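Local atomic coordinates of C-glycoside 3-oxidase (Microbacterium trichothecenolyticum, PDB entry 7DVE), a protein that oxidises the C3 hydroxyl of the sugar in C-glycosides such as isoorientin and mangiferin, using bound FAD and reducing oxygen to hydrogen peroxide. Residues 48-56 / 205-216; 323-331 / 343-351. All coordinates share one frame; numbering follows the deposited sequence.

Interaction 1 of 2, residues 48-56 / 205-216; sequences DPPGAHVKN and RDDGPLVWSGSD
Gly51 and Asp216 bring the two backbones closest, CA to CA 4.9 Å, where the type II turn Pro49-Ala52, entered through a cis peptide before Pro49, sits against the start of helix 215-224. From there the loop runs past Trp212 and Val211, and no backbone hydrogen bond joins the segments. At the helix start the Asp216 carboxylate folds back over Ala52 CA and takes the Gly214 amide on the syn lone pair of OD1. One water accepts from His53 N and Asn56 ND2 and donates to Trp212 O and Asp216 OD2. His53 CG is anti to the backbone N (chi1 -160°), which lays the ring alongside Trp212. Trp212 CD1 stands over one imidazole face, 3.4 Å from His53 NE2, with the ring planes 54° apart; in the imidazole plane, His53 ND1 receives Lys55 N at 2.9 Å, while His53 NE2 is bonded to Trp128 O. Asn56 ND2 reaches back to His53 O at 3.0 Å, and Asn56 OD1 offers an in-plane lone pair to Arg205 NH1 at 2.7 Å, beside Val211 CG1. With an alanine in place of Asn56, the Arg205 guanidinium is likely to lose its mate across the contact, and the water one of its donors. Here the loop following strand 37-40 of the Rossmann-type FAD domain of a GMC oxidoreductase packs on strand 210-212 and the helix after it, with Trp212 near Thr129, an FAD-binding residue.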
loop_
_atom_site.group_PDB
_atom_site.type_symbol
_atom_site.label_atom_id
_atom_site.label_comp_id
_atom_site.label_asym_id
_atom_site.label_seq_id
_atom_site.Cartn_x
_atom_site.Cartn_y
_atom_site.Cartn_z
ATOM N N ASP A 48 -4.091 -14.892 11.887
ATOM C CA ASP A 48 -3.353 -16.155 11.774
ATOM C C ASP A 48 -3.407 -16.676 10.340
ATOM O O ASP A 48 -4.513 -16.821 9.775
ATOM C CB ASP A 48 -3.912 -17.234 12.711
ATOM C CG ASP A 48 -2.911 -18.325 12.991
ATOM O OD1 ASP A 48 -1.729 -17.987 13.224
ATOM O OD2 ASP A 48 -3.289 -19.517 12.984
ATOM N N PRO A 49 -2.247 -16.965 9.709
ATOM C CA PRO A 49 -0.880 -16.680 10.188
ATOM C C PRO A 49 -0.622 -15.188 10.293
ATOM O O PRO A 49 -1.358 -14.426 9.670
ATOM C CB PRO A 49 0.021 -17.318 9.115
ATOM C CG PRO A 49 -0.866 -17.484 7.916
ATOM C CD PRO A 49 -2.235 -17.760 8.471
ATOM N N PRO A 50 0.374 -14.774 11.075
ATOM C CA PRO A 50 0.607 -13.337 11.260
ATOM C C PRO A 50 0.611 -12.590 9.931
ATOM O O PRO A 50 1.175 -13.053 8.938
ATOM C CB PRO A 50 1.975 -13.296 11.949
ATOM C CG PRO A 50 2.025 -14.599 12.714
ATOM C CD PRO A 50 1.310 -15.596 11.864
ATOM N N GLY A 51 -0.034 -11.418 9.921
ATOM C CA GLY A 51 -0.176 -10.632 8.718
ATOM C C GLY A 51 -1.330 -11.016 7.814
ATOM O O GLY A 51 -1.542 -10.351 6.795
ATOM N N ALA A 52 -2.070 -12.071 8.125
ATOM C CA ALA A 52 -3.169 -12.476 7.255
ATOM C C ALA A 52 -4.301 -11.441 7.299
ATOM O O ALA A 52 -4.420 -10.658 8.236
ATOM C CB ALA A 52 -3.674 -13.856 7.658
ATOM N N HIS A 53 -5.117 -11.416 6.247
ATOM C CA HIS A 53 -6.188 -10.424 6.171
ATOM C C HIS A 53 -7.246 -10.683 7.243
ATOM O O HIS A 53 -7.579 -11.828 7.541
ATOM C CB HIS A 53 -6.842 -10.434 4.784
ATOM C CG HIS A 53 -7.590 -9.174 4.467
ATOM N ND1 HIS A 53 -8.828 -8.891 5.007
ATOM C CD2 HIS A 53 -7.259 -8.103 3.699
ATOM C CE1 HIS A 53 -9.232 -7.705 4.576
ATOM N NE2 HIS A 53 -8.306 -7.212 3.771
ATOM N N VAL A 54 -7.790 -9.607 7.816
ATOM C CA VAL A 54 -8.829 -9.775 8.832
ATOM C C VAL A 54 -10.035 -10.543 8.283
ATOM O O VAL A 54 -10.695 -11.269 9.023
ATOM C CB VAL A 54 -9.235 -8.413 9.441
ATOM C CG1 VAL A 54 -8.032 -7.754 10.158
ATOM C CG2 VAL A 54 -9.848 -7.454 8.391
ATOM N N LYS A 55 -10.317 -10.459 6.986
ATOM C CA LYS A 55 -11.451 -11.237 6.487
ATOM C C LYS A 55 -11.216 -12.753 6.520
ATOM O O LYS A 55 -12.097 -13.520 6.106
ATOM C CB LYS A 55 -11.785 -10.805 5.068
ATOM C CG LYS A 55 -12.244 -9.354 4.947
ATOM C CD LYS A 55 -13.441 -9.230 3.994
ATOM C CE LYS A 55 -13.990 -7.817 3.999
ATOM N NZ LYS A 55 -14.856 -7.611 2.812
ATOM N N ASN A 56 -10.056 -13.212 6.978
ATOM C CA ASN A 56 -9.893 -14.620 7.297
ATOM C C ASN A 56 -10.596 -15.012 8.586
ATOM O O ASN A 56 -10.708 -16.207 8.863
ATOM C CB ASN A 56 -8.410 -14.966 7.417
ATOM C CG ASN A 56 -7.751 -15.140 6.086
ATOM O OD1 ASN A 56 -7.963 -16.149 5.396
ATOM N ND2 ASN A 56 -6.928 -14.158 5.704
ATOM N N ARG A 205 -8.869 -19.893 0.281
ATOM C CA ARG A 205 -8.536 -20.667 1.454
ATOM C C ARG A 205 -8.734 -22.146 1.143
ATOM O O ARG A 205 -9.617 -22.522 0.363
ATOM C CB ARG A 205 -9.397 -20.213 2.627
ATOM C CG ARG A 205 -9.157 -18.729 3.011
ATOM C CD ARG A 205 -10.360 -18.147 3.758
ATOM N NE ARG A 205 -10.776 -19.038 4.833
ATOM C CZ ARG A 205 -10.120 -19.176 5.976
ATOM N NH1 ARG A 205 -9.070 -18.423 6.261
ATOM N NH2 ARG A 205 -10.526 -20.095 6.850
ATOM N N ASP A 206 -7.889 -22.990 1.744
ATOM C CA ASP A 206 -8.021 -24.434 1.535
ATOM C C ASP A 206 -9.452 -24.904 1.716
ATOM O O ASP A 206 -9.869 -25.864 1.060
ATOM C CB ASP A 206 -7.115 -25.229 2.485
ATOM C CG ASP A 206 -5.657 -24.947 2.264
ATOM O OD1 ASP A 206 -5.298 -24.274 1.267
ATOM O OD2 ASP A 206 -4.858 -25.366 3.122
ATOM N N ASP A 207 -10.227 -24.243 2.583
ATOM C CA ASP A 207 -11.620 -24.631 2.788
ATOM C C ASP A 207 -12.573 -23.980 1.789
ATOM O O ASP A 207 -13.783 -24.231 1.863
ATOM C CB ASP A 207 -12.067 -24.293 4.212
ATOM C CG ASP A 207 -11.768 -22.855 4.582
ATOM O OD1 ASP A 207 -10.563 -22.496 4.704
ATOM O OD2 ASP A 207 -12.737 -22.067 4.706
ATOM N N GLY A 208 -12.088 -23.153 0.864
ATOM C CA GLY A 208 -12.951 -22.677 -0.193
ATOM C C GLY A 208 -12.908 -21.184 -0.485
ATOM O O GLY A 208 -12.655 -20.766 -1.618
ATOM N N PRO A 209 -13.211 -20.358 0.519
ATOM C CA PRO A 209 -13.423 -18.920 0.267
ATOM C C PRO A 209 -12.232 -18.166 -0.308
ATOM O O PRO A 209 -11.098 -18.300 0.145
ATOM C CB PRO A 209 -13.803 -18.377 1.652
ATOM C CG PRO A 209 -13.885 -19.640 2.593
ATOM C CD PRO A 209 -13.981 -20.808 1.692
ATOM N N LEU A 210 -12.530 -17.341 -1.307
ATOM C CA LEU A 210 -11.647 -16.285 -1.792
ATOM C C LEU A 210 -11.411 -15.217 -0.720
ATOM O O LEU A 210 -12.351 -14.828 -0.025
ATOM C CB LEU A 210 -12.302 -15.637 -3.002
ATOM C CG LEU A 210 -11.470 -15.055 -4.125
ATOM C CD1 LEU A 210 -10.488 -16.085 -4.647
ATOM C CD2 LEU A 210 -12.400 -14.567 -5.234
ATOM N N VAL A 211 -10.173 -14.705 -0.628
ATOM C CA VAL A 211 -9.800 -13.711 0.384
ATOM C C VAL A 211 -8.518 -12.983 -0.036
ATOM O O VAL A 211 -7.669 -13.537 -0.732
ATOM C CB VAL A 211 -9.641 -14.374 1.775
ATOM C CG1 VAL A 211 -8.381 -15.244 1.818
ATOM C CG2 VAL A 211 -9.609 -13.296 2.870
ATOM N N TRP A 212 -8.382 -11.726 0.400
ATOM C CA TRP A 212 -7.223 -10.896 0.044
ATOM C C TRP A 212 -5.922 -11.456 0.626
ATOM O O TRP A 212 -5.890 -12.017 1.727
ATOM C CB TRP A 212 -7.413 -9.447 0.538
ATOM C CG TRP A 212 -8.699 -8.817 0.088
ATOM C CD1 TRP A 212 -9.711 -8.359 0.886
ATOM C CD2 TRP A 212 -9.129 -8.591 -1.266
ATOM N NE1 TRP A 212 -10.750 -7.881 0.118
ATOM C CE2 TRP A 212 -10.415 -8.000 -1.204
ATOM C CE3 TRP A 212 -8.558 -8.835 -2.522
ATOM C CZ2 TRP A 212 -11.126 -7.634 -2.347
ATOM C CZ3 TRP A 212 -9.270 -8.476 -3.657
ATOM C CH2 TRP A 212 -10.545 -7.882 -3.562
ATOM N N SER A 213 -4.839 -11.262 -0.122
ATOM C CA SER A 213 -3.501 -11.745 0.206
ATOM C C SER A 213 -2.643 -10.595 0.724
ATOM O O SER A 213 -2.674 -9.496 0.173
ATOM C CB SER A 213 -2.833 -12.351 -1.035
ATOM O OG SER A 213 -3.505 -13.519 -1.469
ATOM N N GLY A 214 -1.865 -10.854 1.772
ATOM C CA GLY A 214 -1.052 -9.811 2.376
ATOM C C GLY A 214 0.342 -10.245 2.782
ATOM O O GLY A 214 0.976 -11.036 2.081
ATOM N N SER A 215 0.848 -9.722 3.905
ATOM C CA SER A 215 2.170 -10.137 4.369
ATOM C C SER A 215 2.229 -11.620 4.708
ATOM O O SER A 215 3.324 -12.185 4.720
ATOM C CB SER A 215 2.585 -9.317 5.582
ATOM O OG SER A 215 2.638 -7.960 5.226
ATOM N N ASP A 216 1.090 -12.258 5.008
ATOM C CA ASP A 216 1.089 -13.708 5.150
ATOM C C ASP A 216 1.583 -14.376 3.874
ATOM O O ASP A 216 2.403 -15.298 3.924
ATOM C CB ASP A 216 -0.313 -14.210 5.493
ATOM C CG ASP A 216 -1.367 -13.705 4.515
ATOM O OD1 ASP A 216 -1.211 -12.572 4.036
ATOM O OD2 ASP A 216 -2.350 -14.417 4.231
HETATM O O HOH W 1 -4.898 -13.277 3.953
#

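Interaction 2 of 2, residues 323-331 / 343-351; sequences GLSEYTGVT and GQVMQLDAS
Thr331 and Val345 form the antiparallel hydrogen-bonded pair that defines this hairpin, with Thr331 N on Val345 O at 2.8 Å and Val345 N returning to Thr331 O. Val330 and Met346 make the adjoining non-hydrogen-bonded pair, and Gln347 N reaches Gly329 O to carry the pairing one step further.

Beyond this, side chains take over from the strands. Gln347 CG lies between its own backbone N and carbonyl carbon (chi1 54°), and the extended chain beyond it carries the amide in among the backbone groups of 325-329. Gln347 OE1 accepts Gly329 N at 2.7 Å and Tyr327 N at 2.9 Å, the two donors arriving from opposite faces of the amide plane. Gln347 NE2 uses both hydrogens within its plane: one goes to Ser325 O at 2.7 Å, which it meets from above the carbonyl plane, the other to Asp349 OD1 at 2.8 Å on the syn lone pair. The second carboxylate oxygen, Asp349 OD2, holds Ser325 twice, taking the backbone N almost end-on in a bond of 166° and the hydroxyl OG from above the carboxylate plane at 2.7 Å.

Apolar contacts are fewer. Val330 splits its branches, CG2 against Ala350 CB at 3.8 Å and CG1 against Met346 CG, while Val345 and Thr331 turn to the other face of the sheet, where Val177 of helix 176-183 covers them.

The irregular loop 325-329 is thus held chiefly by polar side chains standing in for strand partners. Four bonds fix the rotation of the Gln347 amide, and Asp349, gripped by three donors, is likely to keep its negative charge.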
loop_
_atom_site.group_PDB
_atom_site.type_symbol
_atom_site.label_atom_id
_atom_site.label_comp_id
_atom_site.label_asym_id
_atom_site.label_seq_id
_atom_site.Cartn_x
_atom_site.Cartn_y
_atom_site.Cartn_z
ATOM N N GLY A 323 -13.963 -14.363 3.847
ATOM C CA GLY A 323 -13.669 -14.045 2.474
ATOM C C GLY A 323 -14.728 -13.202 1.783
ATOM O O GLY A 323 -15.517 -12.460 2.401
ATOM N N LEU A 324 -14.731 -13.316 0.461
ATOM C CA LEU A 324 -15.474 -12.414 -0.395
ATOM C C LEU A 324 -16.610 -13.146 -1.084
ATOM O O LEU A 324 -16.606 -14.369 -1.231
ATOM C CB LEU A 324 -14.573 -11.781 -1.457
ATOM C CG LEU A 324 -13.189 -11.283 -1.060
ATOM C CD1 LEU A 324 -12.308 -11.007 -2.311
ATOM C CD2 LEU A 324 -13.346 -10.069 -0.212
ATOM N N SER A 325 -17.592 -12.365 -1.500
ATOM C CA SER A 325 -18.604 -12.864 -2.401
ATOM C C SER A 325 -18.064 -12.839 -3.826
ATOM O O SER A 325 -17.018 -12.246 -4.119
ATOM C CB SER A 325 -19.844 -12.001 -2.314
ATOM O OG SER A 325 -19.476 -10.715 -2.800
ATOM N N GLU A 326 -18.806 -13.464 -4.734
ATOM C CA GLU A 326 -18.367 -13.593 -6.115
ATOM C C GLU A 326 -19.492 -13.051 -6.965
ATOM O O GLU A 326 -20.359 -13.807 -7.403
ATOM C CB GLU A 326 -17.995 -15.051 -6.439
ATOM C CG GLU A 326 -16.794 -15.472 -5.542
ATOM C CD GLU A 326 -16.206 -16.823 -5.848
ATOM O OE1 GLU A 326 -16.322 -17.296 -6.994
ATOM O OE2 GLU A 326 -15.618 -17.412 -4.919
ATOM N N TYR A 327 -19.488 -11.737 -7.161
ATOM C CA TYR A 327 -20.468 -11.102 -8.031
ATOM C C TYR A 327 -19.748 -10.628 -9.286
ATOM O O TYR A 327 -19.326 -11.466 -10.083
ATOM C CB TYR A 327 -21.215 -9.967 -7.304
ATOM C CG TYR A 327 -22.010 -10.471 -6.101
ATOM C CD1 TYR A 327 -22.890 -11.545 -6.216
ATOM C CD2 TYR A 327 -21.870 -9.885 -4.853
ATOM C CE1 TYR A 327 -23.596 -12.013 -5.125
ATOM C CE2 TYR A 327 -22.580 -10.349 -3.757
ATOM C CZ TYR A 327 -23.431 -11.402 -3.896
ATOM O OH TYR A 327 -24.114 -11.858 -2.796
ATOM N N THR A 328 -19.593 -9.320 -9.482
ATOM C CA THR A 328 -19.008 -8.816 -10.718
ATOM C C THR A 328 -17.488 -8.736 -10.678
ATOM O O THR A 328 -16.874 -8.535 -11.729
ATOM C CB THR A 328 -19.554 -7.412 -11.076
ATOM O OG1 THR A 328 -19.323 -6.506 -9.996
ATOM C CG2 THR A 328 -21.037 -7.450 -11.416
ATOM N N GLY A 329 -16.862 -8.880 -9.513
ATOM C CA GLY A 329 -15.414 -8.804 -9.462
ATOM C C GLY A 329 -14.896 -7.373 -9.450
ATOM O O GLY A 329 -15.529 -6.446 -8.923
ATOM N N VAL A 330 -13.703 -7.210 -10.029
ATOM C CA VAL A 330 -13.013 -5.930 -10.136
ATOM C C VAL A 330 -12.494 -5.810 -11.566
ATOM O O VAL A 330 -11.788 -6.703 -12.052
ATOM C CB VAL A 330 -11.849 -5.802 -9.121
ATOM C CG1 VAL A 330 -11.246 -4.406 -9.144
ATOM C CG2 VAL A 330 -12.309 -6.139 -7.699
ATOM N N THR A 331 -12.869 -4.732 -12.237
ATOM C CA THR A 331 -12.373 -4.370 -13.551
ATOM C C THR A 331 -11.451 -3.156 -13.460
ATOM O O THR A 331 -11.667 -2.233 -12.655
ATOM C CB THR A 331 -13.523 -4.047 -14.509
ATOM O OG1 THR A 331 -14.405 -5.157 -14.596
ATOM C CG2 THR A 331 -13.006 -3.717 -15.902
ATOM N N GLY A 343 -8.623 3.769 -13.150
ATOM C CA GLY A 343 -10.020 3.489 -12.871
ATOM C C GLY A 343 -10.206 2.057 -12.408
ATOM O O GLY A 343 -9.592 1.133 -12.943
ATOM N N GLN A 344 -11.063 1.874 -11.423
ATOM C CA GLN A 344 -11.451 0.526 -11.084
ATOM C C GLN A 344 -12.941 0.518 -10.807
ATOM O O GLN A 344 -13.484 1.468 -10.232
ATOM C CB GLN A 344 -10.662 -0.026 -9.889
ATOM C CG GLN A 344 -10.665 0.839 -8.661
ATOM C CD GLN A 344 -9.527 0.492 -7.712
ATOM O OE1 GLN A 344 -8.350 0.382 -8.111
ATOM N NE2 GLN A 344 -9.873 0.317 -6.444
ATOM N N VAL A 345 -13.584 -0.554 -11.273
ATOM C CA VAL A 345 -14.989 -0.846 -11.033
ATOM C C VAL A 345 -15.056 -2.102 -10.179
ATOM O O VAL A 345 -14.379 -3.091 -10.478
ATOM C CB VAL A 345 -15.747 -1.035 -12.358
ATOM C CG1 VAL A 345 -17.235 -1.109 -12.091
ATOM C CG2 VAL A 345 -15.417 0.079 -13.300
ATOM N N MET A 346 -15.867 -2.071 -9.124
ATOM C CA MET A 346 -15.753 -3.034 -8.037
ATOM C C MET A 346 -17.113 -3.451 -7.519
ATOM O O MET A 346 -17.977 -2.608 -7.292
ATOM C CB MET A 346 -14.945 -2.459 -6.851
ATOM C CG MET A 346 -13.753 -1.587 -7.243
ATOM S SD MET A 346 -13.395 -0.291 -6.097
ATOM C CE MET A 346 -14.474 1.007 -6.681
ATOM N N GLN A 347 -17.288 -4.754 -7.308
ATOM C CA GLN A 347 -18.328 -5.214 -6.403
ATOM C C GLN A 347 -18.056 -4.611 -5.032
ATOM O O GLN A 347 -16.905 -4.353 -4.672
ATOM C CB GLN A 347 -18.360 -6.759 -6.331
ATOM C CG GLN A 347 -17.042 -7.459 -5.981
ATOM C CD GLN A 347 -17.160 -9.001 -5.989
ATOM O OE1 GLN A 347 -17.460 -9.625 -7.014
ATOM N NE2 GLN A 347 -16.929 -9.608 -4.834
ATOM N N LEU A 348 -19.117 -4.404 -4.250
ATOM C CA LEU A 348 -18.992 -3.527 -3.085
ATOM C C LEU A 348 -18.064 -4.096 -2.012
ATOM O O LEU A 348 -17.390 -3.326 -1.318
ATOM C CB LEU A 348 -20.358 -3.239 -2.485
ATOM C CG LEU A 348 -21.351 -2.620 -3.462
ATOM C CD1 LEU A 348 -22.725 -2.461 -2.783
ATOM C CD2 LEU A 348 -20.822 -1.306 -3.985
ATOM N N ASP A 349 -18.003 -5.427 -1.847
ATOM C CA ASP A 349 -17.134 -5.931 -0.784
ATOM C C ASP A 349 -15.659 -5.909 -1.182
ATOM O O ASP A 349 -14.809 -6.298 -0.372
ATOM C CB ASP A 349 -17.592 -7.337 -0.324
ATOM C CG ASP A 349 -17.331 -8.435 -1.344
ATOM O OD1 ASP A 349 -16.881 -8.138 -2.468
ATOM O OD2 ASP A 349 -17.666 -9.613 -1.049
ATOM N N ALA A 350 -15.349 -5.445 -2.391
ATOM C CA ALA A 350 -13.988 -5.178 -2.843
ATOM C C ALA A 350 -13.721 -3.697 -3.005
ATOM O O ALA A 350 -12.748 -3.329 -3.670
ATOM C CB ALA A 350 -13.700 -5.868 -4.179
ATOM N N SER A 351 -14.590 -2.838 -2.466
ATOM C CA SER A 351 -14.229 -1.434 -2.602
ATOM C C SER A 351 -13.526 -0.944 -1.336
ATOM O O SER A 351 -13.863 -1.384 -0.240
ATOM C CB SER A 351 -15.464 -0.575 -2.872
ATOM O OG SER A 351 -15.271 0.766 -2.429
#

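How the interactions relate
Interactions 1 and 2 lie in series along the chain, their centres about 17 Å apart, yet they meet directly: Leu210 O is 2.9 Å from Leu324 N and Lys55 O is 3.0 Å from Gly323 N, both probable hydrogen bonds, and Leu324 CD2 packs 3.4 Å from Trp212 NE1. Segment 323-331 therefore continues from the hairpin onto the loop and strand of interaction 1. Strands 210-212 and 330-333 both pair with strand 196-204 in one antiparallel sheet. Each contact also approaches the cofactor: the side chains of Ser215 and Gln344 lie about 6 and 5 Å from FAD, and that of Gln344 is about 4 Å from the side chain of Ala131, an FAD-binding residue.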